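Local coordinates for F5/8 type C domain protein (Clostridium perfringens, PDB 7JRM) that probably binds mucin-type glycans through a family 51 carbohydrate-binding module of the O-glycopeptidase ZmpB, at residues A[147-152]-A[187-192]; A[443-448]-A[456-461]. All coordinates share one frame; numbering follows the deposited sequence.

Contact 1 (A[147-152]-A[187-192]); sequences DTWVGI and KKRLVV
K187 and R189 clasp the indole of W149 between them. K187 CE sits over the centre of one face, 3.5 Å from the centroid of the six-membered ring, and the bend at chi4 (-50°) leaves NZ above that same ring in a cation-pi contact; NZ also hydrogen-bonds to N116. On the opposite face R189 CB makes a CH-pi contact, displaced toward the rim and 3.6 Å from W149 CZ3. Charge pairing follows on the same side of the sheet. R189 CG is anti to the backbone N (chi1 -170°), and the chain runs extended from CG to NE; the guanidinium grips D147 side-on, one nitrogen to each oxygen: NH2 to OD2 at 2.7 Å, nearly straight and in the guanidinium plane, and NE to OD1 at 3.1 Å on the syn lone pair. R224 is a second salt-bridge partner of D147 OD2. Backbone bonds pair T148 with L190 and V150 with K188, the V150 N to K188 O bond measuring 2.8 Å. Apolar contact lies on the other side, where V150 CG1 meets L190 CD1 at 4.1 Å and both side chains touch T178. Such antiparallel pairing, with V150 and L190 packed against the second sheet, is characteristic of the beta-sandwich of NPCBM (CBM51) modules.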
ATOM      1  N   ASP A 147      19.811 -21.333  10.760  1.00 13.74           N
ATOM      2  CA  ASP A 147      18.789 -22.190  10.178  1.00 11.68           C
ATOM      3  C   ASP A 147      19.410 -23.028   9.071  1.00 14.31           C
ATOM      4  O   ASP A 147      20.187 -22.514   8.259  1.00 11.79           O
ATOM      5  CB  ASP A 147      17.627 -21.351   9.627  1.00 15.72           C
ATOM      6  CG  ASP A 147      16.415 -22.186   9.271  1.00 16.79           C
ATOM      7  OD1 ASP A 147      16.411 -23.398   9.574  1.00 18.62           O
ATOM      8  OD2 ASP A 147      15.459 -21.625   8.695  1.00 17.04           O
ATOM      9  N   THR A 148      19.068 -24.315   9.036  1.00 13.92           N
ATOM     10  CA  THR A 148      19.673 -25.214   8.064  1.00 12.98           C
ATOM     11  C   THR A 148      18.833 -26.475   7.917  1.00 16.37           C
ATOM     12  O   THR A 148      18.109 -26.869   8.836  1.00 15.23           O
ATOM     13  CB  THR A 148      21.106 -25.591   8.464  1.00 12.19           C
ATOM     14  OG1 THR A 148      21.718 -26.349   7.413  1.00  9.72           O
ATOM     15  CG2 THR A 148      21.106 -26.423   9.741  1.00 11.47           C
ATOM     16  N   TRP A 149      18.933 -27.088   6.742  1.00 14.83           N
ATOM     17  CA  TRP A 149      18.492 -28.454   6.512  1.00 12.44           C
ATOM     18  C   TRP A 149      19.706 -29.374   6.553  1.00 13.08           C
ATOM     19  O   TRP A 149      20.804 -28.995   6.139  1.00 11.88           O
ATOM     20  CB  TRP A 149      17.783 -28.597   5.162  1.00 12.68           C
ATOM     21  CG  TRP A 149      16.442 -27.928   5.077  1.00 16.75           C
ATOM     22  CD1 TRP A 149      16.147 -26.764   4.429  1.00 20.42           C
ATOM     23  CD2 TRP A 149      15.209 -28.395   5.640  1.00 16.95           C
ATOM     24  NE1 TRP A 149      14.812 -26.473   4.559  1.00 19.61           N
ATOM     25  CE2 TRP A 149      14.212 -27.458   5.298  1.00 19.99           C
ATOM     26  CE3 TRP A 149      14.852 -29.511   6.403  1.00 18.16           C
ATOM     27  CZ2 TRP A 149      12.884 -27.603   5.693  1.00 22.80           C
ATOM     28  CZ3 TRP A 149      13.530 -29.653   6.794  1.00 21.58           C
ATOM     29  CH2 TRP A 149      12.563 -28.704   6.439  1.00 20.40           C
ATOM     30  N   VAL A 150      19.506 -30.589   7.062  1.00 11.19           N
ATOM     31  CA  VAL A 150      20.587 -31.561   7.172  1.00 12.09           C
ATOM     32  C   VAL A 150      20.097 -32.917   6.689  1.00 12.06           C
ATOM     33  O   VAL A 150      18.900 -33.219   6.729  1.00 11.70           O
ATOM     34  CB  VAL A 150      21.132 -31.666   8.614  1.00 12.66           C
ATOM     35  CG1 VAL A 150      21.828 -30.374   9.018  1.00 11.33           C
ATOM     36  CG2 VAL A 150      20.014 -32.010   9.586  1.00 13.38           C
ATOM     37  N   GLY A 151      21.034 -33.735   6.229  1.00 12.84           N
ATOM     38  CA  GLY A 151      20.697 -35.063   5.759  1.00 11.95           C
ATOM     39  C   GLY A 151      21.849 -35.672   4.991  1.00 16.55           C
ATOM     40  O   GLY A 151      22.880 -35.035   4.750  1.00 14.45           O
ATOM     41  N   ILE A 152      21.650 -36.930   4.612  1.00 15.47           N
ATOM     42  CA  ILE A 152      22.623 -37.652   3.801  1.00 17.54           C
ATOM     43  C   ILE A 152      22.452 -37.239   2.346  1.00 16.91           C
ATOM     44  O   ILE A 152      21.334 -37.245   1.815  1.00 21.61           O
ATOM     45  CB  ILE A 152      22.454 -39.170   3.975  1.00 14.07           C
ATOM     46  CG1 ILE A 152      22.776 -39.588   5.412  1.00 16.39           C
ATOM     47  CG2 ILE A 152      23.332 -39.926   2.987  1.00 16.94           C
ATOM     48  CD1 ILE A 152      24.253 -39.747   5.689  1.00 16.74           C
ATOM     49  N   LYS A 187      15.039 -35.262   5.274  1.00 14.88           N
ATOM     50  CA  LYS A 187      15.851 -34.155   5.760  1.00 18.10           C
ATOM     51  C   LYS A 187      15.246 -33.546   7.020  1.00 16.57           C
ATOM     52  O   LYS A 187      14.024 -33.461   7.168  1.00 11.48           O
ATOM     53  CB  LYS A 187      15.998 -33.089   4.673  1.00 15.26           C
ATOM     54  CG  LYS A 187      14.698 -32.401   4.281  1.00 13.33           C
ATOM     55  CD  LYS A 187      14.929 -31.353   3.204  1.00 16.81           C
ATOM     56  CE  LYS A 187      13.738 -30.413   3.077  1.00 15.97           C
ATOM     57  NZ  LYS A 187      12.450 -31.152   2.954  1.00 14.44           N
ATOM     58  N   LYS A 188      16.116 -33.132   7.936  1.00 14.84           N
ATOM     59  CA  LYS A 188      15.712 -32.535   9.200  1.00 14.22           C
ATOM     60  C   LYS A 188      16.142 -31.075   9.249  1.00 16.36           C
ATOM     61  O   LYS A 188      17.155 -30.688   8.659  1.00 14.87           O
ATOM     62  CB  LYS A 188      16.314 -33.296  10.386  1.00 17.46           C
ATOM     63  CG  LYS A 188      15.680 -34.654  10.646  1.00 18.75           C
ATOM     64  CD  LYS A 188      16.414 -35.400  11.750  1.00 22.55           C
ATOM     65  CE  LYS A 188      15.922 -36.833  11.876  1.00 21.58           C
ATOM     66  NZ  LYS A 188      14.469 -36.899  12.203  1.00 30.86           N
ATOM     67  N   ARG A 189      15.362 -30.268   9.960  1.00 14.43           N
ATOM     68  CA  ARG A 189      15.623 -28.842  10.093  1.00 16.43           C
ATOM     69  C   ARG A 189      16.192 -28.541  11.473  1.00 18.21           C
ATOM     70  O   ARG A 189      15.758 -29.117  12.475  1.00 15.73           O
ATOM     71  CB  ARG A 189      14.345 -28.029   9.869  1.00 19.92           C
ATOM     72  CG  ARG A 189      14.574 -26.531   9.743  1.00 18.97           C
ATOM     73  CD  ARG A 189      13.292 -25.809   9.360  1.00 23.35           C
ATOM     74  NE  ARG A 189      13.516 -24.388   9.107  1.00 25.00           N
ATOM     75  CZ  ARG A 189      12.557 -23.468   9.110  1.00 26.32           C
ATOM     76  NH1 ARG A 189      11.300 -23.816   9.353  1.00 25.73           N
ATOM     77  NH2 ARG A 189      12.853 -22.197   8.869  1.00 27.48           N
ATOM     78  N   LEU A 190      17.169 -27.637  11.517  1.00 17.39           N
ATOM     79  CA  LEU A 190      17.786 -27.198  12.763  1.00 15.22           C
ATOM     80  C   LEU A 190      17.751 -25.679  12.812  1.00 18.03           C
ATOM     81  O   LEU A 190      18.326 -25.015  11.943  1.00 14.68           O
ATOM     82  CB  LEU A 190      19.225 -27.708  12.884  1.00 14.27           C
ATOM     83  CG  LEU A 190      19.426 -29.225  12.902  1.00 19.82           C
ATOM     84  CD1 LEU A 190      20.907 -29.569  12.962  1.00  9.52           C
ATOM     85  CD2 LEU A 190      18.679 -29.858  14.068  1.00 14.92           C
ATOM     86  N   VAL A 191      17.079 -25.134  13.822  1.00 10.22           N
ATOM     87  CA  VAL A 191      16.972 -23.693  14.029  1.00 16.01           C
ATOM     88  C   VAL A 191      17.557 -23.394  15.401  1.00 17.15           C
ATOM     89  O   VAL A 191      16.973 -23.773  16.426  1.00 12.83           O
ATOM     90  CB  VAL A 191      15.523 -23.200  13.923  1.00 14.37           C
ATOM     91  CG1 VAL A 191      15.467 -21.687  14.067  1.00 16.17           C
ATOM     92  CG2 VAL A 191      14.911 -23.635  12.600  1.00 14.78           C
ATOM     93  N   VAL A 192      18.703 -22.717  15.428  1.00 14.30           N
ATOM     94  CA  VAL A 192      19.492 -22.543  16.643  1.00 14.96           C
ATOM     95  C   VAL A 192      19.602 -21.060  16.966  1.00 16.24           C
ATOM     96  O   VAL A 192      19.903 -20.245  16.086  1.00 13.01           O
ATOM     97  CB  VAL A 192      20.891 -23.170  16.503  1.00 15.19           C
ATOM     98  CG1 VAL A 192      21.636 -23.110  17.830  1.00 17.41           C
ATOM     99  CG2 VAL A 192      20.781 -24.604  16.009  1.00 11.66           C
TER

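Contact 2 (A[443-448]-A[456-461]); sequences VHVLFE and MFYLFN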
ATOM      1  N   VAL A 443     -23.253  44.464 -29.702  1.00 29.62           N
ATOM      2  CA  VAL A 443     -22.066  43.628 -29.836  1.00 33.35           C
ATOM      3  C   VAL A 443     -22.425  42.230 -29.356  1.00 36.87           C
ATOM      4  O   VAL A 443     -22.825  42.050 -28.200  1.00 33.04           O
ATOM      5  CB  VAL A 443     -20.876  44.192 -29.044  1.00 29.92           C
ATOM      6  CG1 VAL A 443     -19.648  43.312 -29.232  1.00 27.68           C
ATOM      7  CG2 VAL A 443     -20.587  45.623 -29.468  1.00 32.08           C
ATOM      8  N   HIS A 444     -22.279  41.244 -30.237  1.00 36.18           N
ATOM      9  CA  HIS A 444     -22.607  39.857 -29.935  1.00 38.19           C
ATOM     10  C   HIS A 444     -21.316  39.059 -29.801  1.00 35.22           C
ATOM     11  O   HIS A 444     -20.537  38.965 -30.755  1.00 39.47           O
ATOM     12  CB  HIS A 444     -23.501  39.257 -31.020  1.00 32.08           C
ATOM     13  CG  HIS A 444     -24.876  39.846 -31.062  1.00 35.32           C
ATOM     14  ND1 HIS A 444     -25.137  41.093 -31.588  1.00 38.04           N
ATOM     15  CD2 HIS A 444     -26.068  39.359 -30.644  1.00 36.82           C
ATOM     16  CE1 HIS A 444     -26.429  41.348 -31.492  1.00 38.57           C
ATOM     17  NE2 HIS A 444     -27.017  40.312 -30.922  1.00 36.60           N
ATOM     18  N   VAL A 445     -21.095  38.489 -28.620  1.00 33.02           N
ATOM     19  CA  VAL A 445     -19.922  37.669 -28.340  1.00 32.80           C
ATOM     20  C   VAL A 445     -20.379  36.217 -28.393  1.00 39.17           C
ATOM     21  O   VAL A 445     -20.886  35.673 -27.408  1.00 32.39           O
ATOM     22  CB  VAL A 445     -19.291  38.018 -26.990  1.00 33.39           C
ATOM     23  CG1 VAL A 445     -18.075  37.139 -26.725  1.00 33.52           C
ATOM     24  CG2 VAL A 445     -18.924  39.494 -26.935  1.00 37.17           C
ATOM     25  N   LEU A 446     -20.207  35.583 -29.550  1.00 37.57           N
ATOM     26  CA  LEU A 446     -20.606  34.195 -29.720  1.00 36.24           C
ATOM     27  C   LEU A 446     -19.566  33.271 -29.103  1.00 33.97           C
ATOM     28  O   LEU A 446     -18.359  33.466 -29.277  1.00 42.40           O
ATOM     29  CB  LEU A 446     -20.786  33.861 -31.201  1.00 35.30           C
ATOM     30  CG  LEU A 446     -21.778  34.660 -32.057  1.00 43.82           C
ATOM     31  CD1 LEU A 446     -22.336  33.786 -33.172  1.00 47.65           C
ATOM     32  CD2 LEU A 446     -22.909  35.249 -31.231  1.00 39.00           C
ATOM     33  N   PHE A 447     -20.036  32.257 -28.379  1.00 31.65           N
ATOM     34  CA  PHE A 447     -19.140  31.284 -27.773  1.00 33.60           C
ATOM     35  C   PHE A 447     -19.805  29.916 -27.774  1.00 34.97           C
ATOM     36  O   PHE A 447     -21.032  29.805 -27.704  1.00 32.32           O
ATOM     37  CB  PHE A 447     -18.734  31.693 -26.348  1.00 33.54           C
ATOM     38  CG  PHE A 447     -19.805  31.473 -25.314  1.00 33.06           C
ATOM     39  CD1 PHE A 447     -20.746  32.455 -25.055  1.00 29.93           C
ATOM     40  CD2 PHE A 447     -19.852  30.297 -24.581  1.00 28.40           C
ATOM     41  CE1 PHE A 447     -21.724  32.263 -24.098  1.00 30.96           C
ATOM     42  CE2 PHE A 447     -20.830  30.097 -23.626  1.00 30.28           C
ATOM     43  CZ  PHE A 447     -21.767  31.081 -23.383  1.00 34.97           C
ATOM     44  N   GLU A 448     -18.978  28.876 -27.857  1.00 40.23           N
ATOM     45  CA  GLU A 448     -19.467  27.506 -27.848  1.00 36.79           C
ATOM     46  C   GLU A 448     -18.387  26.591 -27.289  1.00 37.57           C
ATOM     47  O   GLU A 448     -17.190  26.837 -27.460  1.00 40.55           O
ATOM     48  CB  GLU A 448     -19.891  27.048 -29.250  1.00 41.99           C
ATOM     49  CG  GLU A 448     -18.738  26.804 -30.213  1.00 43.44           C
ATOM     50  CD  GLU A 448     -19.156  26.935 -31.665  1.00 52.19           C
ATOM     51  OE1 GLU A 448     -19.973  26.110 -32.126  1.00 49.68           O
ATOM     52  OE2 GLU A 448     -18.667  27.861 -32.347  1.00 44.32           O
ATOM     53  N   MET A 456     -23.002  36.579 -25.407  1.00 31.65           N
ATOM     54  CA  MET A 456     -22.739  37.685 -24.493  1.00 33.46           C
ATOM     55  C   MET A 456     -22.938  38.986 -25.259  1.00 33.02           C
ATOM     56  O   MET A 456     -22.224  39.252 -26.233  1.00 31.34           O
ATOM     57  CB  MET A 456     -21.325  37.600 -23.920  1.00 33.67           C
ATOM     58  CG  MET A 456     -21.027  38.635 -22.849  1.00 30.72           C
ATOM     59  SD  MET A 456     -19.759  38.080 -21.695  1.00 35.92           S
ATOM     60  CE  MET A 456     -19.338  39.618 -20.885  1.00 30.07           C
ATOM     61  N   PHE A 457     -23.902  39.792 -24.825  1.00 25.20           N
ATOM     62  CA  PHE A 457     -24.352  40.951 -25.584  1.00 27.77           C
ATOM     63  C   PHE A 457     -23.903  42.243 -24.914  1.00 32.18           C
ATOM     64  O   PHE A 457     -24.056  42.407 -23.699  1.00 33.94           O
ATOM     65  CB  PHE A 457     -25.874  40.944 -25.736  1.00 25.64           C
ATOM     66  CG  PHE A 457     -26.406  42.094 -26.538  1.00 31.93           C
ATOM     67  CD1 PHE A 457     -26.269  42.116 -27.917  1.00 35.29           C
ATOM     68  CD2 PHE A 457     -27.042  43.157 -25.917  1.00 34.55           C
ATOM     69  CE1 PHE A 457     -26.757  43.175 -28.659  1.00 33.77           C
ATOM     70  CE2 PHE A 457     -27.531  44.218 -26.655  1.00 33.91           C
ATOM     71  CZ  PHE A 457     -27.390  44.227 -28.027  1.00 29.33           C
ATOM     72  N   TYR A 458     -23.354  43.151 -25.716  1.00 30.00           N
ATOM     73  CA  TYR A 458     -23.038  44.513 -25.314  1.00 30.50           C
ATOM     74  C   TYR A 458     -23.846  45.488 -26.162  1.00 34.98           C
ATOM     75  O   TYR A 458     -24.472  45.114 -27.157  1.00 32.19           O
ATOM     76  CB  TYR A 458     -21.543  44.816 -25.476  1.00 29.68           C
ATOM     77  CG  TYR A 458     -20.633  44.196 -24.442  1.00 29.91           C
ATOM     78  CD1 TYR A 458     -20.426  44.808 -23.213  1.00 34.06           C
ATOM     79  CD2 TYR A 458     -19.958  43.012 -24.705  1.00 33.98           C
ATOM     80  CE1 TYR A 458     -19.581  44.253 -22.272  1.00 33.31           C
ATOM     81  CE2 TYR A 458     -19.115  42.448 -23.771  1.00 30.96           C
ATOM     82  CZ  TYR A 458     -18.931  43.072 -22.555  1.00 33.05           C
ATOM     83  OH  TYR A 458     -18.090  42.513 -21.621  1.00 36.49           O
ATOM     84  N   LEU A 459     -23.820  46.758 -25.763  1.00 32.73           N
ATOM     85  CA  LEU A 459     -24.359  47.821 -26.597  1.00 33.96           C
ATOM     86  C   LEU A 459     -23.539  49.082 -26.375  1.00 33.75           C
ATOM     87  O   LEU A 459     -22.945  49.275 -25.311  1.00 30.94           O
ATOM     88  CB  LEU A 459     -25.856  48.069 -26.324  1.00 33.42           C
ATOM     89  CG  LEU A 459     -26.438  48.662 -25.029  1.00 33.06           C
ATOM     90  CD1 LEU A 459     -26.141  50.152 -24.831  1.00 36.19           C
ATOM     91  CD2 LEU A 459     -27.941  48.420 -24.997  1.00 33.96           C
ATOM     92  N   PHE A 460     -23.506  49.933 -27.398  1.00 32.06           N
ATOM     93  CA  PHE A 460     -22.851  51.229 -27.293  1.00 32.36           C
ATOM     94  C   PHE A 460     -23.559  52.208 -28.215  1.00 35.40           C
ATOM     95  O   PHE A 460     -23.874  51.877 -29.361  1.00 30.47           O
ATOM     96  CB  PHE A 460     -21.354  51.143 -27.626  1.00 33.61           C
ATOM     97  CG  PHE A 460     -21.057  50.735 -29.044  1.00 35.15           C
ATOM     98  CD1 PHE A 460     -20.814  51.690 -30.018  1.00 40.80           C
ATOM     99  CD2 PHE A 460     -21.003  49.396 -29.398  1.00 35.78           C
ATOM    100  CE1 PHE A 460     -20.532  51.319 -31.320  1.00 40.81           C
ATOM    101  CE2 PHE A 460     -20.722  49.019 -30.699  1.00 38.75           C
ATOM    102  CZ  PHE A 460     -20.485  49.982 -31.660  1.00 40.46           C
ATOM    103  N   ASN A 461     -23.821  53.405 -27.700  1.00 34.38           N
ATOM    104  CA  ASN A 461     -24.500  54.441 -28.459  1.00 34.17           C
ATOM    105  C   ASN A 461     -23.486  55.350 -29.140  1.00 33.76           C
ATOM    106  O   ASN A 461     -22.366  55.536 -28.658  1.00 34.23           O
ATOM    107  CB  ASN A 461     -25.414  55.266 -27.552  1.00 30.52           C
ATOM    108  CG  ASN A 461     -26.429  56.074 -28.332  1.00 37.26           C
ATOM    109  OD1 ASN A 461     -26.969  55.612 -29.337  1.00 31.37           O
ATOM    110  ND2 ASN A 461     -26.697  57.290 -27.871  1.00 34.88           N
TER
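V443 and V445 pair with Y458 and M456 across an antiparallel beta hairpin, strands 440-449 and 452-461, and their side chains form its tightly packed, buried side. V443 CB lies 3.7 Å from Y458 CB, and V445 CB is equally close to M456 CB. V443 CG2 reaches the ring edge of F460, 3.6 Å from CE2, the two side chains crossing at about a right angle. Strands 372-384 and 407-413 flank the hairpin; A382 touches M456 and Y458, I410 touches V445, and Y458 OH bonds to the backbone oxygen of D395. Each of the pairs V443-Y458 and V445-M456 is joined by two backbone hydrogen bonds; the shortest of these is V445 N to M456 O at 2.7 Å. The reverse side, with the non-hydrogen-bonded pair H444 and F457, is partly exposed: the two side chains run side by side, pointing the same way, but their rings are turned against each other. The F457 ring presents its edge to the face of the H444 imidazole in a T-shaped pair, planes 66° apart and centroids 4.8 Å apart. The nearest atoms of the two rings are F457 CE1 and H444 CE1, 3.4 Å apart.

How the contacts relate
The two contacts lie on opposite sides of the centre of a long, extended chain, their centres about 89 Å apart and their nearest atoms about 68 Å apart. They come in series: contact 1 closes before contact 2 opens, and the helices 232-242, 251-270 and 273-288 fall between them in sequence. No sheet is shared. Contact 1 pairs strands 145-152 and 188-193 of an antiparallel sheet within the NPCBM/NEW2 range, which also includes the calcium-binding residues; two strands of another sheet separate them in sequence. Contact 2 joins the two arms of a hairpin in a seven-stranded mixed sheet near the C-terminus. Each lies within its own sheet, consistent with separately folded modules.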